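Malate oxidoreductase (Thermotoga maritima, PDB 1VL6) probably catalyses the NAD-dependent oxidative decarboxylation of malate to pyruvate and carbon dioxide, as malic enzymes do. Local coordinates at residues Ser117-Glu122 with Ala145-Arg150; Gly226-Asn231 with Glu239-Ile244; Ile290-Leu293 with Pro298-Asp301. One frame throughout, in Å; residues are numbered along the deposited sequence.

Contact 1: Ser117-Glu122 with Ala145-Arg150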
loop_
_atom_site.group_PDB
_atom_site.type_symbol
_atom_site.label_atom_id
_atom_site.label_comp_id
_atom_site.label_asym_id
_atom_site.label_seq_id
_atom_site.Cartn_x
_atom_site.Cartn_y
_atom_site.Cartn_z
ATOM N N SER A 117 -7.558 6.364 -27.839
ATOM C CA SER A 117 -7.559 5.892 -29.225
ATOM C C SER A 117 -8.057 6.955 -30.193
ATOM O O SER A 117 -8.680 6.629 -31.165
ATOM C CB SER A 117 -8.380 4.611 -29.400
ATOM O OG SER A 117 -9.656 4.737 -28.783
ATOM N N GLU A 118 -7.766 8.222 -29.940
ATOM C CA GLU A 118 -8.194 9.289 -30.816
ATOM C C GLU A 118 -6.999 10.162 -31.003
ATOM O O GLU A 118 -6.302 10.476 -30.048
ATOM C CB GLU A 118 -9.355 10.081 -30.192
ATOM C CG GLU A 118 -9.750 11.364 -30.941
ATOM C CD GLU A 118 -10.223 11.091 -32.347
ATOM O OE1 GLU A 118 -11.314 10.501 -32.487
ATOM O OE2 GLU A 118 -9.494 11.442 -33.314
ATOM N N SER A 119 -6.743 10.557 -32.232
ATOM C CA SER A 119 -5.559 11.309 -32.476
ATOM C C SER A 119 -5.741 12.637 -33.256
ATOM O O SER A 119 -4.768 13.399 -33.370
ATOM C CB SER A 119 -4.528 10.373 -33.090
ATOM O OG SER A 119 -4.873 10.153 -34.431
ATOM N N GLU A 120 -6.958 12.958 -33.725
ATOM C CA GLU A 120 -7.224 14.317 -34.254
ATOM C C GLU A 120 -7.103 15.306 -33.109
ATOM O O GLU A 120 -7.611 15.054 -32.019
ATOM C CB GLU A 120 -8.606 14.447 -34.855
ATOM C CG GLU A 120 -8.673 14.051 -36.313
ATOM C CD GLU A 120 -10.076 13.630 -36.698
ATOM O OE1 GLU A 120 -10.897 14.515 -37.001
ATOM O OE2 GLU A 120 -10.363 12.412 -36.658
ATOM N N GLU A 121 -6.429 16.420 -33.351
ATOM C CA GLU A 121 -6.128 17.355 -32.260
ATOM C C GLU A 121 -7.396 17.944 -31.590
ATOM O O GLU A 121 -7.480 17.953 -30.373
ATOM C CB GLU A 121 -5.105 18.432 -32.685
ATOM C CG GLU A 121 -5.617 19.363 -33.773
ATOM C CD GLU A 121 -4.529 20.196 -34.423
ATOM O OE1 GLU A 121 -3.751 19.678 -35.254
ATOM O OE2 GLU A 121 -4.467 21.390 -34.113
ATOM N N GLU A 122 -8.386 18.394 -32.351
ATOM C CA GLU A 122 -9.547 19.033 -31.712
ATOM C C GLU A 122 -10.260 18.031 -30.833
ATOM O O GLU A 122 -10.765 18.373 -29.774
ATOM C CB GLU A 122 -10.554 19.632 -32.700
ATOM C CG GLU A 122 -10.011 20.681 -33.664
ATOM C CD GLU A 122 -9.485 21.944 -32.986
ATOM O OE1 GLU A 122 -10.027 22.431 -31.956
ATOM O OE2 GLU A 122 -8.489 22.463 -33.522
ATOM N N ALA A 145 4.604 16.342 -32.445
ATOM C CA ALA A 145 4.625 17.701 -32.983
ATOM C C ALA A 145 4.268 17.634 -34.456
ATOM O O ALA A 145 4.425 16.589 -35.086
ATOM C CB ALA A 145 5.995 18.340 -32.792
ATOM N N PRO A 146 3.703 18.691 -35.021
ATOM C CA PRO A 146 3.364 19.920 -34.349
ATOM C C PRO A 146 1.958 19.942 -33.652
ATOM O O PRO A 146 1.612 20.944 -33.026
ATOM C CB PRO A 146 3.367 20.906 -35.515
ATOM C CG PRO A 146 2.769 20.143 -36.587
ATOM C CD PRO A 146 3.265 18.727 -36.421
ATOM N N LYS A 147 1.166 18.882 -33.717
ATOM C CA LYS A 147 -0.139 19.003 -33.084
ATOM C C LYS A 147 -0.050 19.287 -31.581
ATOM O O LYS A 147 -0.942 19.917 -31.018
ATOM C CB LYS A 147 -1.046 17.805 -33.393
ATOM C CG LYS A 147 -0.889 16.608 -32.496
ATOM C CD LYS A 147 -1.545 15.356 -33.097
ATOM C CE LYS A 147 -1.380 14.109 -32.190
ATOM N NZ LYS A 147 -1.978 12.871 -32.860
ATOM N N CYS A 148 1.020 18.861 -30.925
ATOM C CA CYS A 148 1.113 19.065 -29.493
ATOM C C CYS A 148 1.266 20.556 -29.134
ATOM O O CYS A 148 1.072 20.967 -28.009
ATOM C CB CYS A 148 2.299 18.260 -28.935
ATOM S SG CYS A 148 3.825 18.835 -29.654
ATOM N N PHE A 149 1.660 21.380 -30.068
ATOM C CA PHE A 149 1.793 22.775 -29.718
ATOM C C PHE A 149 0.417 23.367 -29.415
ATOM O O PHE A 149 0.180 23.948 -28.350
ATOM C CB PHE A 149 2.470 23.539 -30.860
ATOM C CG PHE A 149 3.909 23.117 -31.118
ATOM C CD1 PHE A 149 4.836 23.128 -30.109
ATOM C CD2 PHE A 149 4.318 22.719 -32.380
ATOM C CE1 PHE A 149 6.155 22.751 -30.355
ATOM C CE2 PHE A 149 5.641 22.352 -32.633
ATOM C CZ PHE A 149 6.553 22.373 -31.634
ATOM N N ARG A 150 -0.498 23.175 -30.361
ATOM C CA ARG A 150 -1.866 23.681 -30.252
ATOM C C ARG A 150 -2.546 23.001 -29.066
ATOM O O ARG A 150 -3.269 23.669 -28.309
ATOM C CB ARG A 150 -2.669 23.409 -31.537
ATOM C CG ARG A 150 -3.088 24.627 -32.394
ATOM C CD ARG A 150 -3.668 24.267 -33.844
ATOM N NE ARG A 150 -2.650 24.215 -34.928
ATOM C CZ ARG A 150 -1.913 23.124 -35.334
ATOM N NH1 ARG A 150 -2.024 21.919 -34.774
ATOM N NH2 ARG A 150 -1.030 23.247 -36.332
#
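Ser-119 and Lys-147 meet through the backbone of the one and the side-chain end of the other, just after Glu-118 has reached forward along its own segment, its OE2 accepting from Glu-120 N at 3.0 Å through the anti lone pair. That bond bridges the turn leading to Glu-120, the N-cap residue of the helix that follows. Lys-147 runs out extended from the first turn of its helix, and its NZ donates to the carbonyl O of Ser-119 at 2.9 Å, in the carbonyl plane and on a lone pair. The same ammonium packs beside the CB of Ser-119 and forms a salt bridge with Asp-77, so it has two acceptors, a carboxylate and a peptide carbonyl. Glu-121 then reaches across, its side chain sliding past that of Lys-147 in the opposite direction. CG is set between backbone N and carbonyl carbon (chi1 65°) and the rest of the chain is extended, with OE1 lying 3.8 Å from Lys-147 CB. OE2 makes a salt bridge with Arg-150 NH1 at 2.6 Å; the hydrogen bond within it is weak, bent to 128°, and the carboxylate and guanidinium planes are 28° apart. The contact thus ties the start of helix 121-130 to the start of helix 147-158 at the protein surface, with helix 239-246 touching Arg-150 and Pro-146, and with Ser-130 of the second subunit packing on Glu-118.

Contact 2: Gly226-Asn231 with Glu239-Ile244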
loop_
_atom_site.group_PDB
_atom_site.type_symbol
_atom_site.label_atom_id
_atom_site.label_comp_id
_atom_site.label_asym_id
_atom_site.label_seq_id
_atom_site.Cartn_x
_atom_site.Cartn_y
_atom_site.Cartn_z
ATOM N N GLY A 226 18.025 22.008 -43.131
ATOM C CA GLY A 226 19.005 23.067 -42.876
ATOM C C GLY A 226 18.621 24.111 -41.827
ATOM O O GLY A 226 17.658 23.949 -41.060
ATOM N N ILE A 227 19.433 25.162 -41.768
ATOM C CA ILE A 227 19.196 26.291 -40.879
ATOM C C ILE A 227 17.868 26.992 -41.211
ATOM O O ILE A 227 17.586 27.286 -42.386
ATOM C CB ILE A 227 20.319 27.350 -41.016
ATOM C CG1 ILE A 227 21.662 26.826 -40.495
ATOM C CG2 ILE A 227 19.963 28.597 -40.211
ATOM C CD1 ILE A 227 22.884 27.716 -40.886
ATOM N N LEU A 228 17.085 27.286 -40.173
ATOM C CA LEU A 228 15.790 27.949 -40.350
ATOM C C LEU A 228 15.976 29.428 -40.610
ATOM O O LEU A 228 16.551 30.165 -39.796
ATOM C CB LEU A 228 14.852 27.765 -39.150
ATOM C CG LEU A 228 14.146 26.425 -39.072
ATOM C CD1 LEU A 228 15.146 25.275 -38.881
ATOM C CD2 LEU A 228 13.168 26.462 -37.930
ATOM N N ASN A 229 15.500 29.843 -41.771
ATOM C CA ASN A 229 15.738 31.158 -42.274
ATOM C C ASN A 229 14.537 31.512 -43.191
ATOM O O ASN A 229 14.384 30.903 -44.269
ATOM C CB ASN A 229 17.074 31.059 -43.025
ATOM C CG ASN A 229 17.535 32.360 -43.607
ATOM O OD1 ASN A 229 16.775 33.082 -44.275
ATOM N ND2 ASN A 229 18.811 32.656 -43.403
ATOM N N GLU A 230 13.685 32.465 -42.775
ATOM C CA GLU A 230 12.542 32.874 -43.653
ATOM C C GLU A 230 12.874 32.983 -45.139
ATOM O O GLU A 230 12.040 32.637 -45.987
ATOM C CB GLU A 230 11.920 34.235 -43.319
ATOM C CG GLU A 230 10.641 34.142 -42.524
ATOM C CD GLU A 230 9.628 35.189 -42.899
ATOM O OE1 GLU A 230 8.859 34.973 -43.840
ATOM O OE2 GLU A 230 9.582 36.219 -42.223
ATOM N N ASN A 231 14.067 33.507 -45.456
ATOM C CA ASN A 231 14.503 33.703 -46.870
ATOM C C ASN A 231 14.718 32.410 -47.655
ATOM O O ASN A 231 14.777 32.469 -48.879
ATOM C CB ASN A 231 15.873 34.411 -47.007
ATOM C CG ASN A 231 15.908 35.788 -46.397
ATOM O OD1 ASN A 231 16.713 36.041 -45.482
ATOM N ND2 ASN A 231 15.057 36.703 -46.895
ATOM N N GLU A 239 4.245 26.153 -39.969
ATOM C CA GLU A 239 4.117 27.446 -39.313
ATOM C C GLU A 239 5.030 27.627 -38.086
ATOM O O GLU A 239 5.475 28.743 -37.815
ATOM C CB GLU A 239 2.633 27.736 -38.948
ATOM C CG GLU A 239 1.747 26.504 -38.726
ATOM C CD GLU A 239 0.540 26.761 -37.835
ATOM O OE1 GLU A 239 0.549 27.706 -37.013
ATOM O OE2 GLU A 239 -0.424 25.987 -37.927
ATOM N N TYR A 240 5.310 26.569 -37.333
ATOM C CA TYR A 240 6.070 26.745 -36.082
ATOM C C TYR A 240 7.564 26.963 -36.364
ATOM O O TYR A 240 8.256 27.648 -35.609
ATOM C CB TYR A 240 5.802 25.585 -35.088
ATOM C CG TYR A 240 4.333 25.475 -34.645
ATOM C CD1 TYR A 240 3.860 26.260 -33.614
ATOM C CD2 TYR A 240 3.410 24.624 -35.301
ATOM C CE1 TYR A 240 2.524 26.204 -33.218
ATOM C CE2 TYR A 240 2.070 24.566 -34.907
ATOM C CZ TYR A 240 1.645 25.375 -33.858
ATOM O OH TYR A 240 0.349 25.392 -33.388
ATOM N N HIS A 241 8.055 26.380 -37.442
ATOM C CA HIS A 241 9.417 26.598 -37.875
ATOM C C HIS A 241 9.546 28.024 -38.411
ATOM O O HIS A 241 10.521 28.720 -38.178
ATOM C CB HIS A 241 9.776 25.579 -38.965
ATOM C CG HIS A 241 10.000 24.196 -38.452
ATOM N ND1 HIS A 241 10.459 23.174 -39.258
ATOM C CD2 HIS A 241 9.885 23.675 -37.204
ATOM C CE1 HIS A 241 10.605 22.082 -38.526
ATOM N NE2 HIS A 241 10.281 22.363 -37.273
ATOM N N LEU A 242 8.542 28.467 -39.136
ATOM C CA LEU A 242 8.521 29.853 -39.587
ATOM C C LEU A 242 8.574 30.777 -38.356
ATOM O O LEU A 242 9.328 31.749 -38.317
ATOM C CB LEU A 242 7.285 30.114 -40.424
ATOM C CG LEU A 242 7.228 31.360 -41.287
ATOM C CD1 LEU A 242 8.272 31.381 -42.391
ATOM C CD2 LEU A 242 5.843 31.420 -41.921
ATOM N N GLU A 243 7.789 30.472 -37.335
ATOM C CA GLU A 243 7.791 31.318 -36.158
ATOM C C GLU A 243 9.212 31.398 -35.575
ATOM O O GLU A 243 9.708 32.499 -35.240
ATOM C CB GLU A 243 6.849 30.755 -35.118
ATOM C CG GLU A 243 6.566 31.701 -33.971
ATOM C CD GLU A 243 5.993 30.989 -32.754
ATOM O OE1 GLU A 243 5.443 29.876 -32.891
ATOM O OE2 GLU A 243 6.116 31.537 -31.650
ATOM N N ILE A 244 9.879 30.243 -35.490
ATOM C CA ILE A 244 11.237 30.190 -34.967
ATOM C C ILE A 244 12.242 30.947 -35.810
ATOM O O ILE A 244 13.119 31.685 -35.293
ATOM C CB ILE A 244 11.710 28.759 -34.795
ATOM C CG1 ILE A 244 10.823 28.035 -33.765
ATOM C CG2 ILE A 244 13.186 28.732 -34.326
ATOM C CD1 ILE A 244 10.819 28.637 -32.387
#
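Leu-228 points its side chain at helix 239-246 and meets His-241 and Ile-244 there. Its CB leaves the backbone toward the helix, and CG stands anti to the carbonyl carbon (chi1 -79°), beside the backbone N; this torsion and chi2 (64°) together place the CD2 branch against the helix. CD2 does the touching: it lies 3.5 Å from the carbonyl O of His-241 and 3.7 Å from His-241 CB, approaching the base of the imidazole obliquely, and it reaches Ile-244 CB, nearly one turn further on, at 4.2 Å. The methyl touches both a backbone carbonyl and side-chain carbons of the helix. The far end of the imidazole is held elsewhere, since His-241 NE2 is hydrogen-bonded to the carbonyl O of Ile-200. Nearer the surface, Glu-230 uses its aliphatic part in a similar way. Its chain bends at chi2, and CG comes within 3.6 Å of Leu-242 CD1, while OE2 forms a salt bridge with Arg-246. No hydrogen bond spans the two segments; the join is made by van der Waals contact alone. Leu-228 and Ile-244 also pack on strand 218-223, and Ile-244 touches helix 202-214. This is the packing of a helix on the loop that follows the edge strand of the mixed sheet in the NAD-binding domain, where a GxGxxG sequence running from the end of strand 194-198 into helix 202-214 is consistent with a Rossmann-type dinucleotide fold.

Contact 3: Ile290-Leu293 with Pro298-Asp301; sequences IFAL and PEID
The end of a parallel strand in the NAD-binding domain, where the chain leaves the sheet and doubles back beside it, brings Ala-292 against Pro-298, Glu-299 and Ile-300. Ala-292 CB points at the returning segment and lies 4.0 Å from Pro-298 CB, while Pro-298 CB also sits 3.5 Å from the carbonyl O of Ala-292. Glu-299 has CG anti to its carbonyl carbon (chi1 -79°) and is bent at chi2, which curls its carboxylate back toward the strand end. There OE1 comes 3.2 Å from Ala-292 C and 3.6 Å from Ala-292 CB. This buried carboxylate is gripped through both oxygens, OE1 accepting from the backbone N of Ala-294 in the loop leaving strand 289-292, and OE2 bonded to Ser-271 OG in the loop after strand 266-269. The two strands are neighbours in the mixed, Rossmann-like sheet, where Phe-291 is backbone-bonded to Phe-267 and Gly-269 on one flank, and Ile-290 and Ala-292 to strand 312-315 on the other. Earlier on the strand the contact becomes wholly apolar. Ile-290 and Ile-300 cross at about a right angle, their CG2 methyls 4.0 Å apart, and the CG2 of Ile-300 also approaches Ala-292 CB at 4.4 Å. Beyond it Asp-301 turns away from the strand and caps helix 302-307, its OD2 accepting from Leu-304 N.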
loop_
_atom_site.group_PDB
_atom_site.type_symbol
_atom_site.label_atom_id
_atom_site.label_comp_id
_atom_site.label_asym_id
_atom_site.label_seq_id
_atom_site.Cartn_x
_atom_site.Cartn_y
_atom_site.Cartn_z
ATOM N N ILE A 290 28.540 20.539 -25.916
ATOM C CA ILE A 290 27.770 19.636 -26.778
ATOM C C ILE A 290 26.737 18.909 -25.903
ATOM O O ILE A 290 27.116 18.047 -25.064
ATOM C CB ILE A 290 28.692 18.558 -27.388
ATOM C CG1 ILE A 290 29.837 19.168 -28.188
ATOM C CG2 ILE A 290 27.900 17.541 -28.251
ATOM C CD1 ILE A 290 29.449 19.856 -29.381
ATOM N N PHE A 291 25.459 19.290 -26.064
ATOM C CA PHE A 291 24.356 18.626 -25.413
ATOM C C PHE A 291 23.811 17.771 -26.563
ATOM O O PHE A 291 23.195 18.318 -27.517
ATOM C CB PHE A 291 23.279 19.626 -24.956
ATOM C CG PHE A 291 23.615 20.465 -23.732
ATOM C CD1 PHE A 291 24.856 20.465 -23.129
ATOM C CD2 PHE A 291 22.656 21.353 -23.235
ATOM C CE1 PHE A 291 25.109 21.278 -22.021
ATOM C CE2 PHE A 291 22.897 22.165 -22.125
ATOM C CZ PHE A 291 24.122 22.123 -21.520
ATOM N N ALA A 292 24.064 16.472 -26.529
ATOM C CA ALA A 292 23.607 15.628 -27.615
ATOM C C ALA A 292 22.566 14.723 -27.054
ATOM O O ALA A 292 22.875 13.630 -26.582
ATOM C CB ALA A 292 24.765 14.840 -28.231
ATOM N N LEU A 293 21.324 15.178 -27.136
ATOM C CA LEU A 293 20.215 14.575 -26.395
ATOM C C LEU A 293 19.311 13.689 -27.272
ATOM O O LEU A 293 18.299 13.181 -26.819
ATOM C CB LEU A 293 19.382 15.672 -25.720
ATOM C CG LEU A 293 20.199 16.757 -25.007
ATOM C CD1 LEU A 293 19.355 17.796 -24.388
ATOM C CD2 LEU A 293 21.067 16.144 -23.989
ATOM N N PRO A 298 22.849 9.291 -29.158
ATOM C CA PRO A 298 23.172 10.730 -29.235
ATOM C C PRO A 298 23.653 11.175 -30.604
ATOM O O PRO A 298 24.140 10.339 -31.367
ATOM C CB PRO A 298 24.276 10.902 -28.184
ATOM C CG PRO A 298 24.079 9.716 -27.254
ATOM C CD PRO A 298 23.723 8.608 -28.176
ATOM N N GLU A 299 23.511 12.488 -30.881
ATOM C CA GLU A 299 23.955 13.096 -32.135
ATOM C C GLU A 299 25.449 12.827 -32.426
ATOM O O GLU A 299 25.858 12.722 -33.598
ATOM C CB GLU A 299 23.681 14.602 -32.160
ATOM C CG GLU A 299 22.223 14.937 -32.470
ATOM C CD GLU A 299 21.325 15.022 -31.236
ATOM O OE1 GLU A 299 21.737 14.538 -30.165
ATOM O OE2 GLU A 299 20.184 15.562 -31.359
ATOM N N ILE A 300 26.246 12.704 -31.361
ATOM C CA ILE A 300 27.611 12.215 -31.500
ATOM C C ILE A 300 27.957 11.424 -30.290
ATOM O O ILE A 300 27.475 11.748 -29.227
ATOM C CB ILE A 300 28.595 13.371 -31.674
ATOM C CG1 ILE A 300 30.024 12.841 -31.804
ATOM C CG2 ILE A 300 28.495 14.319 -30.511
ATOM C CD1 ILE A 300 31.040 13.930 -32.227
ATOM N N ASP A 301 28.766 10.377 -30.446
ATOM C CA ASP A 301 29.172 9.571 -29.317
ATOM C C ASP A 301 29.896 10.478 -28.334
ATOM O O ASP A 301 30.707 11.280 -28.742
ATOM C CB ASP A 301 30.075 8.431 -29.745
ATOM C CG ASP A 301 30.625 7.660 -28.562
ATOM O OD1 ASP A 301 29.857 6.918 -27.891
ATOM O OD2 ASP A 301 31.812 7.792 -28.208
#

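Overall arrangement
Contact 1 is a surface contact built on charge, whereas contacts 2 and 3 are largely buried and meet chiefly through apolar groups. Contacts 2 and 3 belong to the same mixed sheet of the NAD-binding domain, one at the edge near strand 226-227 and the other at strand 289-292, their nearest atoms about 13 Å apart. Contact 1 belongs to the N-terminal part of the malic enzyme, yet it touches contact 2 directly: the Arg-150 to Glu-239 salt bridge, with Phe-149 and Pro-146 packing on Tyr-240, joins helices 147-158 and 239-246. Contact 3 stands apart from contact 1, with centres 28 Å from each other, and its carboxylate takes hydrogen bonds from neutral donors.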